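Local coordinates for protein SAWADEE HOMEODOMAIN HOMOLOG 1 (Arabidopsis thaliana, PDB 4IUP) that binds histone H3 tails methylated at lysine 9 through its SAWADEE domain and serves RNA-directed DNA methylation in association with RNA polymerase IV, at residues A[5-10]-A[58-63]; A[15-20]-A[86-91]; A[22-27]-A[47-52]; A[77-82]-A[127-132]. The protein carries 2 engineered substitutions. One frame throughout, in Å; residues are numbered along the deposited sequence.

How the interactions relate
Interactions 1, 2 and 4 lie close together near the middle of the chain, whereas interaction 3 sits at the periphery. Interactions 1 and 2 have centres about 8 Å apart and are joined by the pairing of neighbouring strands 6-9 and 16-27, with A8 N 2.8 Å from Y17 O. The centre of interaction 4 lies about 10 Å from each of theirs, joined to interaction 1 by I61 N to R131 O and to interaction 2 by C90 O to C79 N. Interaction 3 uses the outer end of strand 16-27, its centre about 25 Å from that of interaction 4. Cymal-4 touches F6, E58, F22 and V52 of interactions 1 and 3; zinc lies about 9 Å from the I129 side chain.

Interaction 1: A[5-10]-A[58-63]; sequences AFEAKS and ERSIPV
E7 and S60 form a two-pronged polar contact in which each carboxylate oxygen takes one donor from S60. The S60 hydroxyl gives a short bond to the syn side of OE2 (OG to OE2 2.6 Å), while S60 N reaches OE1 from above the carboxylate plane in an almost perfectly straight bond (3.0 Å, 179°). The first torsion of E7 (chi1 56°) sets CG between the backbone N and the carbonyl carbon, and from there the extended chain carries the carboxylate across to S60. R57 adds a salt bridge to OE2, and R132 donates to S60 OG, so this buried acid sits in a basic setting that probably favours its ionised form.

R59 makes the second polar group. Its backbone N bonds to A5 O at 2.9 Å, and its guanidinium meets F6 O side-on, through NE at 3.2 Å and NH2 at 3.1 Å. Both nitrogens come from the same face of the carbonyl, and the oxygen lies in the guanidinium plane. One face of that plane packs on A5, CB lying over its centre 3.7 Å above it. A water links A5 N to E58 OE1. F6 and E58, an antiparallel non-hydrogen-bonded pair with diverging side chains, both touch cymal-4. Strand 56-62 thus pairs with 6-9 at one end and passes on to 129-131 at the other, consistent with the tandem tudor (SH3-like) build of the SAWADEE domain.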
# COMPACT_ATOMS: atom_id res chain seq x y z
N ALA A 5 3.44 -13.53 -1.17
CA ALA A 5 2.76 -13.03 0.03
C ALA A 5 1.80 -11.90 -0.34
O ALA A 5 1.97 -11.25 -1.38
CB ALA A 5 3.77 -12.54 1.08
N PHE A 6 0.80 -11.68 0.50
CA PHE A 6 -0.36 -10.88 0.12
C PHE A 6 -0.75 -9.82 1.14
O PHE A 6 -0.45 -9.93 2.33
CB PHE A 6 -1.55 -11.81 -0.15
CG PHE A 6 -1.28 -12.81 -1.24
CD1 PHE A 6 -1.44 -12.46 -2.57
CD2 PHE A 6 -0.80 -14.08 -0.93
CE1 PHE A 6 -1.16 -13.38 -3.60
CE2 PHE A 6 -0.51 -15.01 -1.95
CZ PHE A 6 -0.69 -14.65 -3.28
N GLU A 7 -1.41 -8.77 0.64
CA GLU A 7 -2.07 -7.78 1.47
C GLU A 7 -3.51 -7.68 1.00
O GLU A 7 -3.83 -7.97 -0.17
CB GLU A 7 -1.36 -6.41 1.42
CG GLU A 7 -1.17 -5.80 -0.00
CD GLU A 7 -0.14 -4.66 -0.03
OE1 GLU A 7 0.79 -4.67 0.81
OE2 GLU A 7 -0.23 -3.77 -0.91
N ALA A 8 -4.40 -7.29 1.92
CA ALA A 8 -5.82 -7.20 1.62
C ALA A 8 -6.40 -5.87 2.05
O ALA A 8 -6.01 -5.32 3.09
CB ALA A 8 -6.58 -8.36 2.29
N LYS A 9 -7.35 -5.36 1.31
CA LYS A 9 -7.92 -4.08 1.60
C LYS A 9 -9.22 -4.22 2.37
O LYS A 9 -10.17 -4.79 1.90
CB LYS A 9 -8.16 -3.33 0.33
CG LYS A 9 -8.74 -2.00 0.48
CD LYS A 9 -8.70 -1.48 -0.89
CE LYS A 9 -9.79 -0.70 -1.17
NZ LYS A 9 -9.42 0.55 -0.55
N SER A 10 -9.24 -3.66 3.54
CA SER A 10 -10.38 -3.78 4.42
C SER A 10 -11.53 -2.91 3.91
O SER A 10 -11.34 -1.75 3.57
CB SER A 10 -9.99 -3.38 5.84
OG SER A 10 -11.12 -3.35 6.69
N GLU A 58 -0.66 -8.97 -4.37
CA GLU A 58 0.69 -9.27 -3.89
C GLU A 58 1.16 -8.10 -3.03
O GLU A 58 0.89 -6.94 -3.33
CB GLU A 58 1.64 -9.50 -5.07
CG GLU A 58 3.00 -10.06 -4.68
CD GLU A 58 3.87 -10.40 -5.88
OE1 GLU A 58 5.07 -10.69 -5.67
OE2 GLU A 58 3.36 -10.38 -7.03
N ARG A 59 1.87 -8.44 -1.95
CA ARG A 59 2.28 -7.48 -0.93
C ARG A 59 3.20 -6.42 -1.52
O ARG A 59 4.05 -6.72 -2.36
CB ARG A 59 2.98 -8.22 0.20
CG ARG A 59 3.23 -7.39 1.47
CD ARG A 59 3.69 -8.29 2.61
NE ARG A 59 2.63 -9.21 3.04
CZ ARG A 59 2.82 -10.26 3.85
NH1 ARG A 59 4.03 -10.53 4.32
NH2 ARG A 59 1.79 -11.03 4.18
N SER A 60 3.01 -5.18 -1.08
CA SER A 60 3.85 -4.05 -1.48
C SER A 60 5.26 -4.26 -0.90
O SER A 60 5.44 -5.06 0.02
CB SER A 60 3.23 -2.74 -0.99
OG SER A 60 1.98 -2.52 -1.64
N ILE A 61 6.24 -3.54 -1.45
CA ILE A 61 7.65 -3.83 -1.20
C ILE A 61 8.40 -2.56 -0.74
O ILE A 61 8.29 -1.52 -1.37
CB ILE A 61 8.32 -4.39 -2.50
CG1 ILE A 61 7.60 -5.66 -2.98
CG2 ILE A 61 9.82 -4.64 -2.29
CD1 ILE A 61 8.01 -6.14 -4.37
N PRO A 62 9.18 -2.66 0.37
CA PRO A 62 9.98 -1.50 0.79
C PRO A 62 11.03 -1.11 -0.26
O PRO A 62 11.52 -1.97 -1.00
CB PRO A 62 10.66 -1.98 2.07
CG PRO A 62 9.76 -3.08 2.59
CD PRO A 62 9.33 -3.78 1.31
N VAL A 63 11.34 0.17 -0.34
CA VAL A 63 12.33 0.67 -1.29
C VAL A 63 13.57 1.09 -0.51
O VAL A 63 13.48 1.87 0.43
CB VAL A 63 11.77 1.85 -2.13
CG1 VAL A 63 12.78 2.29 -3.19
CG2 VAL A 63 10.45 1.45 -2.81
O HOH W 1 5.08 -11.67 -2.70

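Interaction 2: A[15-20]-A[86-91]; sequences AWYDVS and QALYCD
A15 and W16 meet strand 86-91 at a right-angled crossing of the strand axes, which approach to 6.8 Å and are joined by one direct backbone hydrogen bond, W16 N to Y89 O (2.9 Å, 172°). The donor approaches nearly along the C=O axis. A water extends this link, donating to W16 O and accepting from Y89 N. Strands 16-27 and 86-98 are not neighbours in the sheet order, so this is a crossing between two parts of the sheet, consistent with the junction of two tudor-like halves.

On one side, A15 CB packs 3.8 Å from L88 CB. L88 CD2 reaches the hydroxyl of Y17, 3.6 Å from OH, while that hydroxyl has its hydrogen bond with D13. Further along strand 86-91, the indole of W16 meets the carboxylate of D91 obliquely, the two planes turned 29° apart. Its NE1 makes a weak, bent bond to OD2 (3.3 Å, 129°), and a water at the ring edge accepts from NE1 and donates to OD2.

R57 forms a salt bridge with D91 OD1 and a cation-pi contact with the W16 ring. The negative charge of D91 is therefore probably balanced mainly by R57, whereas the direct indole bond would contribute little.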
# COMPACT_ATOMS: atom_id res chain seq x y z
N ALA A 15 -8.13 0.66 3.97
CA ALA A 15 -6.68 0.55 4.11
C ALA A 15 -6.23 -0.89 3.88
O ALA A 15 -7.04 -1.82 3.97
CB ALA A 15 -6.24 1.04 5.48
N TRP A 16 -4.94 -1.06 3.56
CA TRP A 16 -4.36 -2.39 3.27
C TRP A 16 -3.67 -3.01 4.48
O TRP A 16 -2.98 -2.31 5.24
CB TRP A 16 -3.38 -2.31 2.10
CG TRP A 16 -4.04 -1.96 0.80
CD1 TRP A 16 -4.29 -0.70 0.32
CD2 TRP A 16 -4.54 -2.87 -0.18
NE1 TRP A 16 -4.92 -0.78 -0.90
CE2 TRP A 16 -5.08 -2.10 -1.23
CE3 TRP A 16 -4.59 -4.27 -0.28
CZ2 TRP A 16 -5.67 -2.67 -2.37
CZ3 TRP A 16 -5.17 -4.85 -1.41
CH2 TRP A 16 -5.70 -4.04 -2.44
N TYR A 17 -3.87 -4.31 4.66
CA TYR A 17 -3.28 -5.06 5.78
C TYR A 17 -2.63 -6.36 5.28
O TYR A 17 -3.15 -7.01 4.37
CB TYR A 17 -4.36 -5.38 6.82
CG TYR A 17 -4.96 -4.13 7.46
CD1 TYR A 17 -6.08 -3.50 6.89
CD2 TYR A 17 -4.40 -3.59 8.61
CE1 TYR A 17 -6.62 -2.34 7.48
CE2 TYR A 17 -4.94 -2.43 9.20
CZ TYR A 17 -6.04 -1.82 8.62
OH TYR A 17 -6.57 -0.68 9.20
N ASP A 18 -1.50 -6.73 5.88
CA ASP A 18 -0.83 -7.98 5.53
C ASP A 18 -1.70 -9.20 5.88
O ASP A 18 -2.25 -9.27 6.98
CB ASP A 18 0.52 -8.10 6.23
CG ASP A 18 1.55 -7.14 5.67
OD1 ASP A 18 1.35 -6.62 4.56
OD2 ASP A 18 2.58 -6.92 6.35
N VAL A 19 -1.80 -10.13 4.94
CA VAL A 19 -2.57 -11.36 5.13
C VAL A 19 -1.65 -12.45 5.68
O VAL A 19 -0.60 -12.72 5.10
CB VAL A 19 -3.20 -11.84 3.81
CG1 VAL A 19 -3.93 -13.19 4.01
CG2 VAL A 19 -4.17 -10.79 3.26
N SER A 20 -2.06 -13.05 6.79
CA SER A 20 -1.33 -14.18 7.37
C SER A 20 -1.74 -15.50 6.68
O SER A 20 -0.90 -16.35 6.37
CB SER A 20 -1.58 -14.25 8.88
OG SER A 20 -0.99 -15.41 9.44
N GLN A 86 -4.66 8.02 14.27
CA GLN A 86 -4.99 7.05 13.24
C GLN A 86 -3.76 6.88 12.34
O GLN A 86 -3.13 7.86 11.96
CB GLN A 86 -6.18 7.57 12.45
CG GLN A 86 -6.64 6.77 11.25
CD GLN A 86 -7.84 7.42 10.58
OE1 GLN A 86 -7.77 7.82 9.42
NE2 GLN A 86 -8.93 7.57 11.33
N ALA A 87 -3.42 5.63 12.04
CA ALA A 87 -2.29 5.35 11.17
C ALA A 87 -2.64 4.21 10.22
O ALA A 87 -2.70 3.04 10.62
CB ALA A 87 -1.05 5.01 11.99
N LEU A 88 -2.91 4.56 8.96
CA LEU A 88 -3.35 3.60 7.95
C LEU A 88 -2.36 3.52 6.79
O LEU A 88 -1.67 4.49 6.49
CB LEU A 88 -4.74 4.00 7.42
CG LEU A 88 -5.85 4.18 8.46
CD1 LEU A 88 -7.09 4.78 7.81
CD2 LEU A 88 -6.18 2.85 9.15
N TYR A 89 -2.28 2.35 6.16
CA TYR A 89 -1.50 2.20 4.94
C TYR A 89 -2.48 2.27 3.78
O TYR A 89 -3.34 1.39 3.64
CB TYR A 89 -0.71 0.88 4.94
CG TYR A 89 0.44 0.84 5.93
CD1 TYR A 89 0.23 0.53 7.27
CD2 TYR A 89 1.75 1.11 5.51
CE1 TYR A 89 1.29 0.49 8.19
CE2 TYR A 89 2.82 1.07 6.42
CZ TYR A 89 2.58 0.76 7.75
OH TYR A 89 3.62 0.72 8.64
N CYS A 90 -2.35 3.32 2.97
CA CYS A 90 -3.32 3.69 1.94
C CYS A 90 -2.65 3.90 0.59
O CYS A 90 -1.50 4.32 0.52
CB CYS A 90 -4.00 5.02 2.31
SG CYS A 90 -4.79 5.04 3.91
N ASP A 91 -3.39 3.64 -0.49
CA ASP A 91 -2.86 3.87 -1.83
C ASP A 91 -2.78 5.35 -2.17
O ASP A 91 -3.70 6.12 -1.87
CB ASP A 91 -3.70 3.14 -2.88
CG ASP A 91 -3.39 1.65 -2.94
OD1 ASP A 91 -2.39 1.22 -2.32
OD2 ASP A 91 -4.14 0.91 -3.60
O HOH W 2 -3.40 -0.07 7.24
O HOH W 3 -6.53 1.28 -2.86

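Interaction 3: A[22-27]-A[47-52]; sequences FLTYRV and DEWVNV. With CVM (cymal-4), chain E.
R26 lies flat on the indole of W49, with the guanidinium and ring planes only 3° apart. CZ sits 3.5 Å from the centroid of the five-membered ring, close to the ring normal, in a cation-pi contact. Two atoms back along the chain, CD makes a CH-pi contact over the six-membered ring, also 3.5 Å from its centroid. CG and CB continue toward CZ3; chi1 of 71° places CG between the backbone N and the carbonyl carbon, and the chain is extended from there to NE. Beyond the R26 arm, the far rim of the indole meets the strand itself, with CZ3 3.6 Å from Y25 C and CH2 3.6 Å from T24 CG2. L23 adds a smaller contact, its CD1 resting 3.4 Å from D47 OD1.

No hydrogen bond joins the two segments, because strand 33-39 runs between strands 22-27 and 48-51 in the antiparallel sheet. The contact spans that middle strand, in a three-stranded meander of the kind found in SH3-like tudor folds. The middle strand also supplies charges: E34 forms a salt bridge with R26 NH2, which would help hold the guanidinium over the ring, and R38 forms a salt bridge with D47 OD1.

F22 and V50 leave the backbone on the side away from the stack, and the F22 ring receives the cyclohexyl end of cymal-4, CD1 lying 3.7 Å from its C10. V52 flanks the same detergent, with CG1 4.1 Å from C2, at the start of the short helix 52-55. N51 caps that helix, its OD1 accepting from the backbone N of T54.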
# COMPACT_ATOMS: atom_id res chain seq x y z
N PHE A 22 -5.41 -17.48 4.35
CA PHE A 22 -6.75 -17.47 3.77
C PHE A 22 -7.52 -18.67 4.32
O PHE A 22 -7.01 -19.79 4.32
CB PHE A 22 -6.65 -17.55 2.24
CG PHE A 22 -5.90 -16.40 1.62
CD1 PHE A 22 -4.51 -16.41 1.54
CD2 PHE A 22 -6.59 -15.31 1.08
CE1 PHE A 22 -3.81 -15.34 0.96
CE2 PHE A 22 -5.90 -14.24 0.49
CZ PHE A 22 -4.51 -14.26 0.43
N LEU A 23 -8.74 -18.42 4.79
CA LEU A 23 -9.49 -19.43 5.53
C LEU A 23 -10.57 -20.14 4.71
O LEU A 23 -10.74 -21.37 4.82
CB LEU A 23 -10.12 -18.80 6.78
CG LEU A 23 -9.16 -18.09 7.75
CD1 LEU A 23 -9.96 -17.38 8.82
CD2 LEU A 23 -8.16 -19.05 8.38
N THR A 24 -11.29 -19.37 3.91
CA THR A 24 -12.41 -19.89 3.13
C THR A 24 -12.81 -18.86 2.07
O THR A 24 -12.17 -17.80 1.95
CB THR A 24 -13.61 -20.33 4.03
OG1 THR A 24 -14.65 -20.92 3.24
CG2 THR A 24 -14.17 -19.17 4.85
N TYR A 25 -13.82 -19.19 1.28
CA TYR A 25 -14.33 -18.27 0.28
C TYR A 25 -15.86 -18.32 0.27
O TYR A 25 -16.47 -19.22 0.85
CB TYR A 25 -13.76 -18.60 -1.11
CG TYR A 25 -14.43 -19.78 -1.78
CD1 TYR A 25 -14.00 -21.09 -1.54
CD2 TYR A 25 -15.51 -19.59 -2.65
CE1 TYR A 25 -14.62 -22.17 -2.14
CE2 TYR A 25 -16.14 -20.67 -3.25
CZ TYR A 25 -15.70 -21.95 -3.00
OH TYR A 25 -16.33 -23.01 -3.61
N ARG A 26 -16.47 -17.34 -0.39
CA ARG A 26 -17.91 -17.32 -0.63
C ARG A 26 -18.18 -16.58 -1.92
O ARG A 26 -17.37 -15.77 -2.36
CB ARG A 26 -18.65 -16.65 0.53
CG ARG A 26 -18.45 -15.13 0.63
CD ARG A 26 -19.12 -14.60 1.88
NE ARG A 26 -18.96 -13.15 2.04
CZ ARG A 26 -19.50 -12.45 3.02
NH1 ARG A 26 -20.25 -13.05 3.94
NH2 ARG A 26 -19.30 -11.14 3.09
N VAL A 27 -19.33 -16.86 -2.53
CA VAL A 27 -19.80 -16.11 -3.70
C VAL A 27 -21.09 -15.39 -3.33
O VAL A 27 -22.03 -16.01 -2.84
CB VAL A 27 -20.03 -17.03 -4.93
CG1 VAL A 27 -20.37 -16.20 -6.17
CG2 VAL A 27 -18.79 -17.88 -5.21
N ASP A 47 -10.44 -11.33 11.63
CA ASP A 47 -10.76 -11.96 10.32
C ASP A 47 -11.82 -11.17 9.56
O ASP A 47 -12.79 -10.70 10.16
CB ASP A 47 -11.27 -13.40 10.50
CG ASP A 47 -10.25 -14.33 11.13
OD1 ASP A 47 -10.66 -15.44 11.54
OD2 ASP A 47 -9.06 -13.97 11.24
N GLU A 48 -11.63 -11.02 8.25
CA GLU A 48 -12.57 -10.26 7.43
C GLU A 48 -12.80 -10.93 6.08
O GLU A 48 -11.93 -11.62 5.57
CB GLU A 48 -12.03 -8.85 7.16
CG GLU A 48 -12.09 -7.90 8.33
CD GLU A 48 -11.59 -6.50 7.99
OE1 GLU A 48 -11.73 -6.07 6.83
OE2 GLU A 48 -11.07 -5.83 8.91
N TRP A 49 -13.99 -10.70 5.51
CA TRP A 49 -14.26 -11.04 4.12
C TRP A 49 -13.79 -9.89 3.24
O TRP A 49 -14.07 -8.72 3.53
CB TRP A 49 -15.76 -11.24 3.91
CG TRP A 49 -16.33 -12.47 4.56
CD1 TRP A 49 -17.07 -12.53 5.70
CD2 TRP A 49 -16.22 -13.82 4.08
NE1 TRP A 49 -17.42 -13.83 5.97
CE2 TRP A 49 -16.91 -14.64 4.99
CE3 TRP A 49 -15.59 -14.41 2.97
CZ2 TRP A 49 -17.00 -16.03 4.83
CZ3 TRP A 49 -15.68 -15.79 2.81
CH2 TRP A 49 -16.38 -16.58 3.73
N VAL A 50 -13.07 -10.23 2.18
CA VAL A 50 -12.59 -9.24 1.22
C VAL A 50 -12.80 -9.72 -0.21
O VAL A 50 -12.62 -10.90 -0.51
CB VAL A 50 -11.07 -8.89 1.41
CG1 VAL A 50 -10.83 -8.19 2.74
CG2 VAL A 50 -10.20 -10.14 1.29
N ASN A 51 -13.17 -8.79 -1.09
CA ASN A 51 -13.34 -9.07 -2.51
C ASN A 51 -12.01 -9.48 -3.14
O ASN A 51 -11.01 -8.77 -3.00
CB ASN A 51 -13.92 -7.84 -3.20
CG ASN A 51 -14.21 -8.07 -4.67
OD1 ASN A 51 -13.29 -8.11 -5.49
ND2 ASN A 51 -15.49 -8.17 -5.02
N VAL A 52 -11.99 -10.62 -3.83
CA VAL A 52 -10.75 -11.16 -4.42
C VAL A 52 -10.20 -10.23 -5.51
O VAL A 52 -9.02 -9.89 -5.51
CB VAL A 52 -10.94 -12.60 -4.99
CG1 VAL A 52 -9.67 -13.09 -5.70
CG2 VAL A 52 -11.30 -13.55 -3.87
C1 CVM E . -5.17 -13.53 -6.20
C2 CVM E . -5.69 -13.74 -4.79
C3 CVM E . -5.02 -14.94 -4.13
C4 CVM E . -6.06 -15.87 -3.51
C6 CVM E . -5.45 -17.02 -2.67
C7 CVM E . -5.85 -18.37 -3.28
C8 CVM E . -5.02 -19.55 -2.73
C9 CVM E . -4.27 -19.21 -1.44
C10 CVM E . -3.36 -17.97 -1.59
C11 CVM E . -3.92 -16.92 -2.57
O12 CVM E . -4.17 -12.49 -6.16
C13 CVM E . -4.54 -11.31 -6.92
O14 CVM E . -5.79 -11.40 -7.68
C15 CVM E . -6.16 -10.13 -8.30
C16 CVM E . -5.05 -9.56 -9.20
C17 CVM E . -3.62 -9.67 -8.62
C18 CVM E . -3.38 -10.99 -7.87
C19 CVM E . -7.44 -10.29 -9.13
O20 CVM E . -7.56 -11.63 -9.61
O21 CVM E . -2.66 -9.54 -9.68
O22 CVM E . -2.16 -10.91 -7.13
O23 CVM E . -5.31 -8.16 -9.42

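Interaction 4: A[77-82]-A[127-132]; sequences MLCFQE and ERICRR. Engineered in segment 77-82: M77 (natural residue Leu).
F80 and R128 lie at one end of an antiparallel strand pairing that sets 129-131 against 76-83 in the middle of the sheet, with strand 56-62 on the far side of 129-131 and strand 86-98 on the far side of 76-83. F80 N bonds to R128 O at 2.8 Å (174°). L78 and C130 form a hydrogen-bonded pair, L78 N to C130 O at 2.9 Å and C130 N to L78 O at 2.8 Å. C79 and I129 are the adjoining non-hydrogen-bonded pair, with SG 4.0 Å from CG2.

On the face with C79 and I129, the engineered selenomethionine M77 bends at chi2 and chi3, and its CE comes to rest 3.8 Å from I129 CD1. On the other face, L78 and C130 lie side by side; C130 SG carries a covalently attached beta-mercaptoethanol, probably from the crystallisation liquor.

The extended R128 chain passes the edge of the F80 ring, NH1 3.5 Å from CD2. NH1 meets E82 OE1 on the anti side, somewhat out of the carboxylate plane, in a salt bridge (3.1 Å), while a water joins that oxygen to NH2. The chemistry thus changes along the pairing, from backbone bonds and buried apolar side chains to a hydrated ion pair at an exposed acid, where solvent probably weakens the attraction.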
# COMPACT_ATOMS: atom_id res chain seq x y z
N MSE A 77 1.81 3.85 -5.01
CA MSE A 77 2.57 3.45 -3.82
C MSE A 77 1.59 3.13 -2.70
O MSE A 77 0.51 3.72 -2.62
CB MSE A 77 3.49 4.58 -3.33
CG MSE A 77 4.39 5.20 -4.38
SE MSE A 77 5.67 3.95 -5.14
CE MSE A 77 6.94 3.84 -3.65
N LEU A 78 1.98 2.20 -1.83
CA LEU A 78 1.32 2.03 -0.55
C LEU A 78 1.98 2.98 0.45
O LEU A 78 3.19 2.88 0.70
CB LEU A 78 1.39 0.58 -0.05
CG LEU A 78 0.62 0.31 1.24
CD1 LEU A 78 -0.90 0.43 1.03
CD2 LEU A 78 0.97 -1.06 1.83
N CYS A 79 1.18 3.89 1.02
CA CYS A 79 1.70 5.00 1.81
C CYS A 79 1.24 4.95 3.26
O CYS A 79 0.07 4.69 3.54
CB CYS A 79 1.25 6.33 1.22
SG CYS A 79 1.62 6.54 -0.52
N PHE A 80 2.18 5.21 4.17
CA PHE A 80 1.85 5.29 5.59
C PHE A 80 1.23 6.64 5.91
O PHE A 80 1.93 7.67 5.94
CB PHE A 80 3.10 5.03 6.44
CG PHE A 80 2.82 4.96 7.92
CD1 PHE A 80 1.97 3.99 8.44
CD2 PHE A 80 3.41 5.87 8.79
CE1 PHE A 80 1.72 3.91 9.80
CE2 PHE A 80 3.16 5.81 10.17
CZ PHE A 80 2.32 4.83 10.67
N GLN A 81 -0.08 6.63 6.15
CA GLN A 81 -0.86 7.84 6.36
C GLN A 81 -1.22 7.97 7.83
O GLN A 81 -2.10 7.26 8.33
CB GLN A 81 -2.13 7.79 5.49
CG GLN A 81 -2.99 9.08 5.50
CD GLN A 81 -4.35 8.85 4.88
OE1 GLN A 81 -4.57 9.13 3.69
NE2 GLN A 81 -5.27 8.33 5.66
N GLU A 82 -0.52 8.87 8.52
CA GLU A 82 -0.72 9.08 9.94
C GLU A 82 -1.44 10.41 10.18
O GLU A 82 -0.95 11.46 9.78
CB GLU A 82 0.62 9.04 10.68
CG GLU A 82 0.50 9.10 12.20
CD GLU A 82 1.78 8.71 12.91
OE1 GLU A 82 2.89 9.05 12.42
OE2 GLU A 82 1.68 8.06 13.97
N GLU A 127 10.84 6.39 3.62
CA GLU A 127 10.60 5.50 4.76
C GLU A 127 9.12 5.29 5.09
O GLU A 127 8.78 4.49 5.96
CB GLU A 127 11.38 5.99 5.99
CG GLU A 127 10.76 7.18 6.75
CD GLU A 127 10.89 8.53 6.04
OE1 GLU A 127 11.68 8.67 5.09
OE2 GLU A 127 10.18 9.47 6.47
N ARG A 128 8.24 6.01 4.40
CA ARG A 128 6.79 5.87 4.60
C ARG A 128 6.05 5.41 3.35
O ARG A 128 4.82 5.45 3.30
CB ARG A 128 6.19 7.18 5.12
CG ARG A 128 6.69 7.54 6.52
CD ARG A 128 5.77 8.46 7.30
NE ARG A 128 6.30 8.62 8.65
CZ ARG A 128 5.61 8.94 9.74
NH1 ARG A 128 4.30 9.18 9.67
NH2 ARG A 128 6.24 9.03 10.90
N ILE A 129 6.78 4.98 2.33
CA ILE A 129 6.15 4.52 1.10
C ILE A 129 6.70 3.17 0.64
O ILE A 129 7.88 2.87 0.84
CB ILE A 129 6.23 5.59 -0.03
CG1 ILE A 129 7.68 5.90 -0.43
CG2 ILE A 129 5.50 6.90 0.38
CD1 ILE A 129 7.79 6.90 -1.59
N CYS A 130 5.83 2.35 0.06
CA CYS A 130 6.23 1.04 -0.48
C CYS A 130 5.79 0.91 -1.92
O CYS A 130 4.73 1.43 -2.30
CB CYS A 130 5.59 -0.09 0.33
SG CYS A 130 6.44 -0.46 1.89
N ARG A 131 6.57 0.22 -2.73
CA ARG A 131 6.28 0.10 -4.16
C ARG A 131 5.45 -1.15 -4.46
O ARG A 131 5.38 -2.06 -3.64
CB ARG A 131 7.56 0.11 -5.00
CG ARG A 131 8.44 -1.14 -4.85
CD ARG A 131 9.56 -1.16 -5.88
NE ARG A 131 10.45 -2.31 -5.70
CZ ARG A 131 10.26 -3.51 -6.25
NH1 ARG A 131 9.21 -3.74 -7.04
NH2 ARG A 131 11.13 -4.49 -6.02
N ARG A 132 4.82 -1.17 -5.63
CA ARG A 132 4.11 -2.35 -6.11
C ARG A 132 5.11 -3.23 -6.85
O ARG A 132 6.11 -2.71 -7.38
CB ARG A 132 2.96 -1.94 -7.04
CG ARG A 132 1.90 -1.03 -6.40
CD ARG A 132 1.07 -1.73 -5.32
NE ARG A 132 0.60 -3.04 -5.78
CZ ARG A 132 0.75 -4.19 -5.12
NH1 ARG A 132 1.35 -4.22 -3.94
NH2 ARG A 132 0.30 -5.31 -5.66
O HOH W 4 4.82 10.63 12.88